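Local coordinates for fibronectin type III domain-containing protein (Simiduia agarivorans, PDB 6P2K) that probably cleaves xyloglucan-type beta-glucans as a zinc-binding glycoside hydrolase of family 74, whose catalytic module is built from beta-propellers, at residues Y402-V406 with T744-F748; Q449-A454 with V510-V516; F584-T588 with W616-A622. The contacts are given in a common frame with arbitrary orientation. Numbering follows the deposited sequence.

Contact 1 (Y402-V406 with T744-F748); sequences YTYDV and TSSRF
Two strands of the C-terminal beta-propeller, 403-406 and 745-748, run nearly parallel here, their axes inclined at 18° and 6.6 Å apart at closest approach. They are the inner strands of the first and last blades, so this contact closes the ring. Nearest CA pairs are Tyr404-Thr744 (5.6 Å) and Asp405-Ser745 (5.5 Å). No backbone-to-backbone hydrogen bond joins the segments; side chains of 744-748 reach carbonyls of 402-406, helped by a water. The backbone of 402-406 carries a classic beta bulge: Tyr404 (phi/psi -82/-43) and Asp405 (-158/163) both face Gly416.

Neutral hydrogen bonds come first. Thr744, chi1 p, donates from OG1 to Thr403 O at 2.5 Å; its hydroxyl, on CB, stays close enough to the main chain for this. A water sits 2.8 Å from Tyr404 O and 3.3 Å from Thr744 O. Ser745, also p, is small enough for its OG to lie 3.5 Å from Asp405 CA, while hydrogen-bonding to Thr760.

Arg747 closes the other end. Its side chain (m, t, t, then chi4 -91°) lets NE donate to Val406 O at 2.7 Å, while NH2 forms a salt bridge with Asp405 OD1 at 3.2 Å, weak as a hydrogen bond. Asp405, chi1 t, also takes Val406 N on OD1 at 2.7 Å, and its OD2 binds zinc, so one carboxylate serves metal, backbone and arginine.

In the packing, Thr744 CG2 lies 3.8 Å from Tyr402 OH, which hydrogen-bonds to Lys693.

Asp513 provides the other protein ligand. Strand 403-409 pairs with 412-417, and 745-751 with 754-761, whose Thr760 touches Val406.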
ATOM      1  N   TYR B 402     -19.687 -29.229  20.778  1.00 18.07           N
ATOM      2  CA  TYR B 402     -20.656 -29.626  19.764  1.00 17.88           C
ATOM      3  C   TYR B 402     -20.201 -29.043  18.431  1.00 18.24           C
ATOM      4  O   TYR B 402     -20.283 -27.828  18.213  1.00 19.30           O
ATOM      5  CB  TYR B 402     -22.058 -29.141  20.130  1.00 17.32           C
ATOM      6  CG  TYR B 402     -23.155 -29.802  19.313  1.00 21.32           C
ATOM      7  CD1 TYR B 402     -23.276 -29.557  17.947  1.00 18.66           C
ATOM      8  CD2 TYR B 402     -24.065 -30.671  19.905  1.00 19.16           C
ATOM      9  CE1 TYR B 402     -24.259 -30.154  17.196  1.00 21.30           C
ATOM     10  CE2 TYR B 402     -25.062 -31.272  19.158  1.00 21.12           C
ATOM     11  CZ  TYR B 402     -25.149 -31.011  17.803  1.00 23.57           C
ATOM     12  OH  TYR B 402     -26.128 -31.602  17.043  1.00 26.15           O
ATOM     13  N   THR B 403     -19.721 -29.898  17.534  1.00 15.69           N
ATOM     14  CA  THR B 403     -19.249 -29.466  16.226  1.00 18.61           C
ATOM     15  C   THR B 403     -20.213 -29.949  15.150  1.00 20.54           C
ATOM     16  O   THR B 403     -20.511 -31.146  15.072  1.00 20.35           O
ATOM     17  CB  THR B 403     -17.835 -29.978  15.952  1.00 20.44           C
ATOM     18  OG1 THR B 403     -16.975 -29.604  17.039  1.00 18.61           O
ATOM     19  CG2 THR B 403     -17.292 -29.372  14.663  1.00 16.95           C
ATOM     20  N   TYR B 404     -20.701 -29.009  14.332  1.00 17.78           N
ATOM     21  CA  TYR B 404     -21.696 -29.307  13.302  1.00 17.57           C
ATOM     22  C   TYR B 404     -21.070 -29.875  12.032  1.00 18.96           C
ATOM     23  O   TYR B 404     -21.626 -30.795  11.422  1.00 19.40           O
ATOM     24  CB  TYR B 404     -22.466 -28.045  12.905  1.00 16.82           C
ATOM     25  CG  TYR B 404     -23.344 -27.376  13.942  1.00 18.47           C
ATOM     26  CD1 TYR B 404     -24.615 -27.861  14.231  1.00 14.67           C
ATOM     27  CD2 TYR B 404     -22.930 -26.210  14.576  1.00 17.02           C
ATOM     28  CE1 TYR B 404     -25.432 -27.225  15.152  1.00 17.52           C
ATOM     29  CE2 TYR B 404     -23.741 -25.564  15.495  1.00 18.03           C
ATOM     30  CZ  TYR B 404     -24.987 -26.074  15.778  1.00 18.98           C
ATOM     31  OH  TYR B 404     -25.788 -25.429  16.688  1.00 19.16           O
ATOM     32  N   ASP B 405     -19.950 -29.303  11.592  1.00 17.61           N
ATOM     33  CA  ASP B 405     -19.450 -29.500  10.236  1.00 17.35           C
ATOM     34  C   ASP B 405     -17.960 -29.184  10.234  1.00 19.43           C
ATOM     35  O   ASP B 405     -17.441 -28.552  11.160  1.00 14.82           O
ATOM     36  CB  ASP B 405     -20.215 -28.613   9.233  1.00 17.65           C
ATOM     37  CG  ASP B 405     -20.227 -29.185   7.813  1.00 21.78           C
ATOM     38  OD1 ASP B 405     -19.393 -30.079   7.543  1.00 16.08           O
ATOM     39  OD2 ASP B 405     -21.086 -28.767   6.982  1.00 21.27           O
ATOM     40  N   VAL B 406     -17.272 -29.646   9.187  1.00 18.71           N
ATOM     41  CA  VAL B 406     -15.840 -29.420   9.026  1.00 16.80           C
ATOM     42  C   VAL B 406     -15.550 -29.181   7.553  1.00 19.59           C
ATOM     43  O   VAL B 406     -16.242 -29.697   6.673  1.00 18.48           O
ATOM     44  CB  VAL B 406     -15.003 -30.608   9.567  1.00 19.17           C
ATOM     45  CG1 VAL B 406     -15.307 -31.885   8.787  1.00 15.52           C
ATOM     46  CG2 VAL B 406     -13.508 -30.295   9.541  1.00 12.35           C
ATOM     47  N   THR B 744     -22.065 -35.758  13.581  1.00 21.32           N
ATOM     48  CA  THR B 744     -22.890 -34.793  12.869  1.00 19.90           C
ATOM     49  C   THR B 744     -22.508 -34.655  11.404  1.00 20.70           C
ATOM     50  O   THR B 744     -23.360 -34.291  10.587  1.00 22.59           O
ATOM     51  CB  THR B 744     -22.804 -33.414  13.537  1.00 21.13           C
ATOM     52  OG1 THR B 744     -21.430 -33.069  13.742  1.00 18.74           O
ATOM     53  CG2 THR B 744     -23.530 -33.417  14.880  1.00 18.38           C
ATOM     54  N   SER B 745     -21.254 -34.936  11.054  1.00 17.68           N
ATOM     55  CA  SER B 745     -20.790 -34.794   9.683  1.00 24.01           C
ATOM     56  C   SER B 745     -19.562 -35.670   9.479  1.00 24.62           C
ATOM     57  O   SER B 745     -18.784 -35.899  10.409  1.00 22.25           O
ATOM     58  CB  SER B 745     -20.447 -33.338   9.350  1.00 25.50           C
ATOM     59  OG  SER B 745     -19.192 -32.978   9.906  1.00 29.82           O
ATOM     60  N   SER B 746     -19.400 -36.155   8.250  1.00 22.06           N
ATOM     61  CA  SER B 746     -18.204 -36.877   7.838  1.00 25.24           C
ATOM     62  C   SER B 746     -17.837 -36.484   6.416  1.00 25.06           C
ATOM     63  O   SER B 746     -18.714 -36.283   5.571  1.00 23.06           O
ATOM     64  CB  SER B 746     -18.393 -38.403   7.936  1.00 25.45           C
ATOM     65  OG  SER B 746     -18.734 -38.801   9.253  1.00 29.51           O
ATOM     66  N   ARG B 747     -16.535 -36.367   6.162  1.00 23.20           N
ATOM     67  CA  ARG B 747     -16.016 -36.087   4.830  1.00 24.06           C
ATOM     68  C   ARG B 747     -14.792 -36.955   4.594  1.00 24.30           C
ATOM     69  O   ARG B 747     -13.955 -37.114   5.487  1.00 23.63           O
ATOM     70  CB  ARG B 747     -15.629 -34.610   4.650  1.00 27.23           C
ATOM     71  CG  ARG B 747     -16.787 -33.630   4.662  1.00 34.27           C
ATOM     72  CD  ARG B 747     -16.329 -32.255   4.202  1.00 40.04           C
ATOM     73  NE  ARG B 747     -17.248 -31.194   4.611  1.00 44.20           N
ATOM     74  CZ  ARG B 747     -18.270 -30.766   3.877  1.00 44.91           C
ATOM     75  NH1 ARG B 747     -18.512 -31.314   2.692  1.00 37.25           N
ATOM     76  NH2 ARG B 747     -19.054 -29.792   4.328  1.00 45.37           N
ATOM     77  N   PHE B 748     -14.692 -37.520   3.398  1.00 25.97           N
ATOM     78  CA  PHE B 748     -13.480 -38.210   2.977  1.00 29.30           C
ATOM     79  C   PHE B 748     -12.540 -37.185   2.358  1.00 28.77           C
ATOM     80  O   PHE B 748     -12.889 -36.529   1.371  1.00 28.59           O
ATOM     81  CB  PHE B 748     -13.796 -39.332   1.991  1.00 25.39           C
ATOM     82  CG  PHE B 748     -14.456 -40.522   2.623  1.00 25.33           C
ATOM     83  CD1 PHE B 748     -13.706 -41.465   3.302  1.00 24.72           C
ATOM     84  CD2 PHE B 748     -15.828 -40.696   2.541  1.00 23.65           C
ATOM     85  CE1 PHE B 748     -14.310 -42.562   3.884  1.00 25.12           C
ATOM     86  CE2 PHE B 748     -16.439 -41.790   3.123  1.00 24.63           C
ATOM     87  CZ  PHE B 748     -15.678 -42.724   3.796  1.00 25.38           C
TER
HETATM   88  O   HOH W   1     -23.200 -31.327   9.205  1.00 45.83           O

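Contact 2 (Q449-A454 with V510-V516); sequences QAVDIA and VLRDVAV. With PE3 (3,6,9,12,15,18,21,24,27,30,33,36,39-tridecaoxahentetracontane-1,41-diol), chain V.
Asp452 has the decisive rotamer. With chi1 at -148°, between wells, and chi2 at -19°, its carboxylate accepts Ile453 N on OD1 (2.8 Å) and Val516 N on OD2 (3.0 Å), linking the strands directly. Strands 449-454 and 511-516 run parallel within 9°, axes 5.6 Å apart at closest, with CA pairs Ala450-Asp513 (5.3 Å) and Asp452-Ala515 (6.2 Å); Leu511 centres an inverse gamma turn.

Alanine suits position 450, where CB comes 3.5 Å from Val514 N. Val514 and Val516 both take chi1 t, and Val516 CG2 packs 3.8 Å from Ala454 CB. PE3 C39 lies 3.6 Å from Ala454 O. Gln449 (m, t) and the extended Arg512 (t, t, t) share a water, 2.8 Å from Gln449 OE1 and 3.1 Å from Arg512 NE; Gln449 NE2 binds Asp447, and Arg512 makes a cation-pi contact with Trp616. A second water donates to Val451 O (2.9 Å) and Val514 O (2.8 Å). Asp513, chi1 t, turns OD1 to zinc and OD2 to Ile573 N.

Here the inner strands of two adjacent blades meet through side chains and water. Strand 403-409 flanks Val451 and Ile453; strand 567-575 covers Ala515.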
ATOM      1  N   GLN B 449     -23.357 -23.711  11.599  1.00 16.26           N
ATOM      2  CA  GLN B 449     -23.941 -25.016  11.312  1.00 16.19           C
ATOM      3  C   GLN B 449     -23.474 -25.633   9.996  1.00 17.83           C
ATOM      4  O   GLN B 449     -23.743 -26.815   9.763  1.00 20.13           O
ATOM      5  CB  GLN B 449     -25.473 -24.916  11.318  1.00 15.51           C
ATOM      6  CG  GLN B 449     -26.052 -24.672  12.709  1.00 17.67           C
ATOM      7  CD  GLN B 449     -27.571 -24.575  12.734  1.00 20.79           C
ATOM      8  OE1 GLN B 449     -28.264 -25.212  11.942  1.00 23.08           O
ATOM      9  NE2 GLN B 449     -28.094 -23.775  13.657  1.00 20.91           N
ATOM     10  N   ALA B 450     -22.779 -24.884   9.141  1.00 14.97           N
ATOM     11  CA  ALA B 450     -22.344 -25.428   7.862  1.00 16.92           C
ATOM     12  C   ALA B 450     -21.122 -24.669   7.366  1.00 17.15           C
ATOM     13  O   ALA B 450     -21.068 -23.441   7.462  1.00 18.58           O
ATOM     14  CB  ALA B 450     -23.468 -25.359   6.818  1.00 13.61           C
ATOM     15  N   VAL B 451     -20.145 -25.412   6.837  1.00 12.63           N
ATOM     16  CA  VAL B 451     -18.954 -24.847   6.212  1.00 14.33           C
ATOM     17  C   VAL B 451     -18.642 -25.640   4.949  1.00 17.61           C
ATOM     18  O   VAL B 451     -19.020 -26.808   4.819  1.00 15.23           O
ATOM     19  CB  VAL B 451     -17.730 -24.848   7.160  1.00 14.82           C
ATOM     20  CG1 VAL B 451     -17.925 -23.853   8.298  1.00 15.67           C
ATOM     21  CG2 VAL B 451     -17.474 -26.247   7.711  1.00 13.70           C
ATOM     22  N   ASP B 452     -17.939 -24.995   4.017  1.00 20.37           N
ATOM     23  CA  ASP B 452     -17.487 -25.632   2.784  1.00 20.51           C
ATOM     24  C   ASP B 452     -16.404 -24.756   2.164  1.00 19.10           C
ATOM     25  O   ASP B 452     -16.130 -23.650   2.637  1.00 19.57           O
ATOM     26  CB  ASP B 452     -18.648 -25.860   1.805  1.00 22.08           C
ATOM     27  CG  ASP B 452     -18.457 -27.103   0.943  1.00 25.08           C
ATOM     28  OD1 ASP B 452     -17.306 -27.584   0.827  1.00 23.95           O
ATOM     29  OD2 ASP B 452     -19.459 -27.600   0.378  1.00 22.03           O
ATOM     30  N   ILE B 453     -15.781 -25.266   1.103  1.00 20.33           N
ATOM     31  CA  ILE B 453     -14.731 -24.551   0.380  1.00 22.81           C
ATOM     32  C   ILE B 453     -15.211 -24.298  -1.042  1.00 20.78           C
ATOM     33  O   ILE B 453     -15.530 -25.245  -1.771  1.00 22.11           O
ATOM     34  CB  ILE B 453     -13.401 -25.325   0.368  1.00 21.80           C
ATOM     35  CG1 ILE B 453     -13.024 -25.790   1.777  1.00 18.69           C
ATOM     36  CG2 ILE B 453     -12.293 -24.464  -0.235  1.00 16.31           C
ATOM     37  CD1 ILE B 453     -12.681 -24.664   2.735  1.00 16.13           C
ATOM     38  N   ALA B 454     -15.245 -23.027  -1.440  1.00 19.47           N
ATOM     39  CA  ALA B 454     -15.658 -22.609  -2.772  1.00 18.95           C
ATOM     40  C   ALA B 454     -14.451 -22.095  -3.559  1.00 24.34           C
ATOM     41  O   ALA B 454     -13.296 -22.247  -3.142  1.00 21.92           O
ATOM     42  CB  ALA B 454     -16.757 -21.548  -2.674  1.00 16.59           C
ATOM     43  N   VAL B 510     -32.364 -19.620   8.986  1.00 18.62           N
ATOM     44  CA  VAL B 510     -31.052 -20.235   9.161  1.00 17.21           C
ATOM     45  C   VAL B 510     -30.711 -21.083   7.945  1.00 19.52           C
ATOM     46  O   VAL B 510     -31.524 -21.893   7.488  1.00 17.65           O
ATOM     47  CB  VAL B 510     -31.023 -21.072  10.453  1.00 21.03           C
ATOM     48  CG1 VAL B 510     -29.766 -21.933  10.511  1.00 20.45           C
ATOM     49  CG2 VAL B 510     -31.105 -20.171  11.679  1.00 20.50           C
ATOM     50  N   LEU B 511     -29.509 -20.882   7.403  1.00 20.94           N
ATOM     51  CA  LEU B 511     -29.014 -21.695   6.292  1.00 19.64           C
ATOM     52  C   LEU B 511     -28.484 -23.000   6.880  1.00 20.35           C
ATOM     53  O   LEU B 511     -27.288 -23.170   7.130  1.00 19.24           O
ATOM     54  CB  LEU B 511     -27.934 -20.957   5.509  1.00 15.69           C
ATOM     55  CG  LEU B 511     -28.160 -19.480   5.186  1.00 18.19           C
ATOM     56  CD1 LEU B 511     -26.962 -18.895   4.440  1.00 20.45           C
ATOM     57  CD2 LEU B 511     -29.437 -19.298   4.386  1.00 18.19           C
ATOM     58  N   ARG B 512     -29.403 -23.946   7.103  1.00 20.33           N
ATOM     59  CA  ARG B 512     -29.034 -25.144   7.853  1.00 21.20           C
ATOM     60  C   ARG B 512     -27.964 -25.959   7.137  1.00 22.39           C
ATOM     61  O   ARG B 512     -27.166 -26.637   7.792  1.00 21.37           O
ATOM     62  CB  ARG B 512     -30.262 -26.004   8.144  1.00 19.59           C
ATOM     63  CG  ARG B 512     -29.984 -27.023   9.227  1.00 21.45           C
ATOM     64  CD  ARG B 512     -31.220 -27.751   9.704  1.00 24.77           C
ATOM     65  NE  ARG B 512     -30.855 -28.757  10.697  1.00 19.52           N
ATOM     66  CZ  ARG B 512     -31.483 -29.917  10.858  1.00 24.79           C
ATOM     67  NH1 ARG B 512     -32.521 -30.223  10.089  1.00 23.46           N
ATOM     68  NH2 ARG B 512     -31.068 -30.773  11.787  1.00 24.79           N
ATOM     69  N   ASP B 513     -27.912 -25.906   5.808  1.00 22.81           N
ATOM     70  CA  ASP B 513     -26.725 -26.379   5.114  1.00 22.14           C
ATOM     71  C   ASP B 513     -26.375 -25.423   3.984  1.00 20.85           C
ATOM     72  O   ASP B 513     -27.232 -24.726   3.434  1.00 19.65           O
ATOM     73  CB  ASP B 513     -26.875 -27.809   4.570  1.00 22.64           C
ATOM     74  CG  ASP B 513     -25.520 -28.475   4.259  1.00 24.96           C
ATOM     75  OD1 ASP B 513     -24.538 -28.322   5.038  1.00 21.73           O
ATOM     76  OD2 ASP B 513     -25.446 -29.176   3.224  1.00 23.51           O
ATOM     77  N   VAL B 514     -25.082 -25.389   3.685  1.00 22.92           N
ATOM     78  CA  VAL B 514     -24.492 -24.627   2.596  1.00 20.66           C
ATOM     79  C   VAL B 514     -23.539 -25.579   1.895  1.00 23.26           C
ATOM     80  O   VAL B 514     -22.721 -26.229   2.555  1.00 23.40           O
ATOM     81  CB  VAL B 514     -23.737 -23.388   3.116  1.00 18.13           C
ATOM     82  CG1 VAL B 514     -22.944 -22.728   2.002  1.00 15.25           C
ATOM     83  CG2 VAL B 514     -24.692 -22.405   3.783  1.00 12.59           C
ATOM     84  N   ALA B 515     -23.655 -25.694   0.574  1.00 23.20           N
ATOM     85  CA  ALA B 515     -22.853 -26.677  -0.140  1.00 19.67           C
ATOM     86  C   ALA B 515     -22.398 -26.131  -1.483  1.00 22.22           C
ATOM     87  O   ALA B 515     -23.152 -25.443  -2.179  1.00 24.38           O
ATOM     88  CB  ALA B 515     -23.627 -27.988  -0.339  1.00 18.95           C
ATOM     89  N   VAL B 516     -21.159 -26.462  -1.843  1.00 20.22           N
ATOM     90  CA  VAL B 516     -20.525 -26.013  -3.076  1.00 17.41           C
ATOM     91  C   VAL B 516     -20.674 -27.100  -4.133  1.00 21.09           C
ATOM     92  O   VAL B 516     -20.528 -28.296  -3.841  1.00 23.65           O
ATOM     93  CB  VAL B 516     -19.043 -25.678  -2.819  1.00 18.81           C
ATOM     94  CG1 VAL B 516     -18.355 -25.263  -4.092  1.00 20.71           C
ATOM     95  CG2 VAL B 516     -18.925 -24.586  -1.763  1.00 17.44           C
TER
HETATM   96  O43 PE3 V 807      -8.581 -22.961  -6.161  1.00 71.35           O
HETATM   97  C42 PE3 V 807      -9.609 -23.944  -6.304  1.00 69.00           C
HETATM   98  C41 PE3 V 807     -10.282 -24.195  -4.953  1.00 67.70           C
HETATM   99  O40 PE3 V 807     -11.292 -25.190  -5.155  1.00 68.96           O
HETATM  100  C39 PE3 V 807     -11.963 -25.501  -3.928  1.00 68.17           C
HETATM  101  C38 PE3 V 807     -13.023 -26.559  -4.209  1.00 68.47           C
HETATM  102  O37 PE3 V 807     -12.404 -27.745  -4.740  1.00 69.22           O
HETATM  103  O   HOH W   2     -28.093 -28.052  11.853  1.00 27.17           O
HETATM  104  O   HOH W   3     -21.652 -27.873   4.496  1.00 17.08           O

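Contact 3 (F584-T588 with W616-A622); sequences FFSST and WDAEVEA
This is face-to-face packing between consecutive blades of the C-terminal seven-bladed beta-propeller: strand 584-588, second in its blade, lies against 618-622, the inner strand of the next. They run antiparallel (175°), axes 5.7 Å apart at closest, with CA pairs Ser586-Glu619 (5.6 Å) and Thr588-Trp616 (5.3 Å). At 616 and 617 the chain turns the corner between blades.

Phe584, Ser586 and Thr588 point their CB toward the other strand, as do Ala618, Val620 and Ala622, while the intervening residues turn away. Small and branched residues allow the close approach. Val620 (chi1 p) sets CG1 3.6 Å from Ser586 N, and Phe584 (m) fills the far end, CD1 lying 4.0 Å from Ala622 CB. At the corner, Trp616 (chi1 t) brings CZ3 to 3.5 Å from Thr588 OG1, while its backbone carbonyl hydrogen-bonds to Arg512. The direct polar link between the strands comes from Ser586, whose p rotamer lets OG donate to Ala618 O at 2.7 Å.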
ATOM      1  N   PHE B 584     -29.426 -32.329  -5.081  1.00 20.66           N
ATOM      2  CA  PHE B 584     -30.246 -33.091  -4.153  1.00 21.12           C
ATOM      3  C   PHE B 584     -30.127 -32.481  -2.762  1.00 22.27           C
ATOM      4  O   PHE B 584     -29.159 -31.783  -2.452  1.00 18.83           O
ATOM      5  CB  PHE B 584     -29.827 -34.568  -4.091  1.00 20.26           C
ATOM      6  CG  PHE B 584     -29.688 -35.227  -5.433  1.00 20.96           C
ATOM      7  CD1 PHE B 584     -28.491 -35.163  -6.133  1.00 21.45           C
ATOM      8  CD2 PHE B 584     -30.743 -35.932  -5.985  1.00 22.69           C
ATOM      9  CE1 PHE B 584     -28.355 -35.778  -7.365  1.00 22.49           C
ATOM     10  CE2 PHE B 584     -30.616 -36.546  -7.220  1.00 23.23           C
ATOM     11  CZ  PHE B 584     -29.419 -36.469  -7.909  1.00 22.17           C
ATOM     12  N   PHE B 585     -31.123 -32.752  -1.923  1.00 21.50           N
ATOM     13  CA  PHE B 585     -31.022 -32.398  -0.514  1.00 21.91           C
ATOM     14  C   PHE B 585     -32.014 -33.233   0.278  1.00 22.39           C
ATOM     15  O   PHE B 585     -32.995 -33.751  -0.265  1.00 21.58           O
ATOM     16  CB  PHE B 585     -31.249 -30.896  -0.274  1.00 21.41           C
ATOM     17  CG  PHE B 585     -32.658 -30.424  -0.530  1.00 22.85           C
ATOM     18  CD1 PHE B 585     -33.071 -30.093  -1.810  1.00 23.38           C
ATOM     19  CD2 PHE B 585     -33.552 -30.266   0.516  1.00 22.38           C
ATOM     20  CE1 PHE B 585     -34.355 -29.637  -2.045  1.00 24.38           C
ATOM     21  CE2 PHE B 585     -34.839 -29.814   0.285  1.00 24.43           C
ATOM     22  CZ  PHE B 585     -35.240 -29.501  -0.998  1.00 25.52           C
ATOM     23  N   SER B 586     -31.732 -33.372   1.569  1.00 23.13           N
ATOM     24  CA  SER B 586     -32.611 -34.076   2.493  1.00 23.57           C
ATOM     25  C   SER B 586     -33.487 -33.050   3.196  1.00 25.09           C
ATOM     26  O   SER B 586     -32.978 -32.161   3.889  1.00 25.03           O
ATOM     27  CB  SER B 586     -31.806 -34.893   3.504  1.00 22.51           C
ATOM     28  OG  SER B 586     -30.787 -34.108   4.101  1.00 21.30           O
ATOM     29  N   SER B 587     -34.797 -33.164   3.003  1.00 22.25           N
ATOM     30  CA  SER B 587     -35.753 -32.257   3.619  1.00 21.77           C
ATOM     31  C   SER B 587     -36.153 -32.772   4.989  1.00 24.77           C
ATOM     32  O   SER B 587     -36.553 -33.932   5.129  1.00 26.30           O
ATOM     33  CB  SER B 587     -36.990 -32.107   2.738  1.00 23.46           C
ATOM     34  OG  SER B 587     -38.000 -31.363   3.402  1.00 23.74           O
ATOM     35  N   THR B 588     -36.058 -31.907   5.998  1.00 23.86           N
ATOM     36  CA  THR B 588     -36.446 -32.259   7.357  1.00 22.07           C
ATOM     37  C   THR B 588     -37.545 -31.350   7.885  1.00 26.70           C
ATOM     38  O   THR B 588     -37.798 -31.332   9.095  1.00 28.38           O
ATOM     39  CB  THR B 588     -35.228 -32.223   8.285  1.00 19.88           C
ATOM     40  OG1 THR B 588     -34.831 -30.865   8.512  1.00 19.73           O
ATOM     41  CG2 THR B 588     -34.073 -32.988   7.662  1.00 16.71           C
ATOM     42  N   TRP B 616     -34.877 -35.780  11.537  1.00 26.75           N
ATOM     43  CA  TRP B 616     -34.383 -34.416  11.713  1.00 24.93           C
ATOM     44  C   TRP B 616     -32.938 -34.263  11.247  1.00 23.14           C
ATOM     45  O   TRP B 616     -32.544 -33.176  10.804  1.00 18.86           O
ATOM     46  CB  TRP B 616     -34.513 -33.991  13.178  1.00 23.69           C
ATOM     47  CG  TRP B 616     -34.025 -32.590  13.455  1.00 24.36           C
ATOM     48  CD1 TRP B 616     -32.999 -32.226  14.282  1.00 24.78           C
ATOM     49  CD2 TRP B 616     -34.547 -31.373  12.905  1.00 21.77           C
ATOM     50  NE1 TRP B 616     -32.852 -30.859  14.281  1.00 24.87           N
ATOM     51  CE2 TRP B 616     -33.790 -30.311  13.444  1.00 24.77           C
ATOM     52  CE3 TRP B 616     -35.583 -31.076  12.013  1.00 22.23           C
ATOM     53  CZ2 TRP B 616     -34.034 -28.977  13.117  1.00 25.45           C
ATOM     54  CZ3 TRP B 616     -35.823 -29.752  11.686  1.00 22.93           C
ATOM     55  CH2 TRP B 616     -35.048 -28.719  12.236  1.00 24.66           C
ATOM     56  N   ASP B 617     -32.140 -35.327  11.330  1.00 21.56           N
ATOM     57  CA  ASP B 617     -30.741 -35.285  10.921  1.00 22.52           C
ATOM     58  C   ASP B 617     -30.472 -36.186   9.719  1.00 21.38           C
ATOM     59  O   ASP B 617     -29.352 -36.660   9.524  1.00 20.80           O
ATOM     60  CB  ASP B 617     -29.836 -35.652  12.095  1.00 25.43           C
ATOM     61  CG  ASP B 617     -29.833 -34.587  13.179  1.00 28.56           C
ATOM     62  OD1 ASP B 617     -29.396 -33.446  12.899  1.00 29.86           O
ATOM     63  OD2 ASP B 617     -30.284 -34.883  14.306  1.00 26.67           O
ATOM     64  N   ALA B 618     -31.496 -36.415   8.901  1.00 22.82           N
ATOM     65  CA  ALA B 618     -31.348 -37.241   7.713  1.00 23.53           C
ATOM     66  C   ALA B 618     -30.417 -36.574   6.708  1.00 23.45           C
ATOM     67  O   ALA B 618     -30.476 -35.361   6.494  1.00 21.91           O
ATOM     68  CB  ALA B 618     -32.712 -37.493   7.075  1.00 19.62           C
ATOM     69  N   GLU B 619     -29.565 -37.379   6.078  1.00 25.05           N
ATOM     70  CA  GLU B 619     -28.558 -36.884   5.153  1.00 26.14           C
ATOM     71  C   GLU B 619     -28.701 -37.545   3.790  1.00 26.87           C
ATOM     72  O   GLU B 619     -29.243 -38.648   3.659  1.00 26.59           O
ATOM     73  CB  GLU B 619     -27.142 -37.142   5.678  1.00 22.95           C
ATOM     74  CG  GLU B 619     -26.725 -36.272   6.844  1.00 26.12           C
ATOM     75  CD  GLU B 619     -25.439 -36.761   7.471  1.00 30.08           C
ATOM     76  OE1 GLU B 619     -25.252 -37.996   7.526  1.00 31.39           O
ATOM     77  OE2 GLU B 619     -24.618 -35.920   7.901  1.00 28.31           O
ATOM     78  N   VAL B 620     -28.184 -36.859   2.775  1.00 25.18           N
ATOM     79  CA  VAL B 620     -28.044 -37.412   1.434  1.00 22.10           C
ATOM     80  C   VAL B 620     -26.662 -37.039   0.913  1.00 25.00           C
ATOM     81  O   VAL B 620     -26.143 -35.959   1.219  1.00 22.05           O
ATOM     82  CB  VAL B 620     -29.157 -36.916   0.486  1.00 23.72           C
ATOM     83  CG1 VAL B 620     -29.067 -35.404   0.278  1.00 19.67           C
ATOM     84  CG2 VAL B 620     -29.102 -37.661  -0.844  1.00 24.95           C
ATOM     85  N   GLU B 621     -26.052 -37.949   0.157  1.00 23.55           N
ATOM     86  CA  GLU B 621     -24.756 -37.716  -0.465  1.00 23.69           C
ATOM     87  C   GLU B 621     -24.799 -38.198  -1.905  1.00 23.55           C
ATOM     88  O   GLU B 621     -25.343 -39.268  -2.192  1.00 25.98           O
ATOM     89  CB  GLU B 621     -23.628 -38.442   0.283  1.00 26.17           C
ATOM     90  CG  GLU B 621     -22.221 -38.130  -0.229  1.00 30.12           C
ATOM     91  CD  GLU B 621     -21.507 -37.070   0.589  1.00 33.87           C
ATOM     92  OE1 GLU B 621     -20.689 -37.453   1.457  1.00 32.08           O
ATOM     93  OE2 GLU B 621     -21.757 -35.864   0.363  1.00 34.48           O
ATOM     94  N   ALA B 622     -24.215 -37.411  -2.804  1.00 23.59           N
ATOM     95  CA  ALA B 622     -24.119 -37.761  -4.215  1.00 26.70           C
ATOM     96  C   ALA B 622     -22.663 -37.673  -4.643  1.00 25.77           C
ATOM     97  O   ALA B 622     -21.994 -36.670  -4.370  1.00 22.59           O
ATOM     98  CB  ALA B 622     -24.987 -36.838  -5.077  1.00 24.62           C
TER

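Contact 1 opens first, at 402-406, and closes last, at 744-748, so it spans the C-terminal propeller from its first blade to its final one, joining the ends of the ring. Contacts 2 and 3 nest inside that loop, one after the other without crossing: 449-454 meets 510-516 between the second and third blades, then 584-588 meets 616-622 between the fourth and fifth. The zinc ties contact 1 to contact 2 through Asp405 and Asp513, and Arg747 NH2 lies 3.0 Å from Val451 O. Arg512 reaches from contact 2 into contact 3, NH2 to Trp616 O at 3.0 Å. Contact 3 touches contact 1 where Glu619, hydrogen-bonded to Gly695 N and Ser696 N, packs against Thr744.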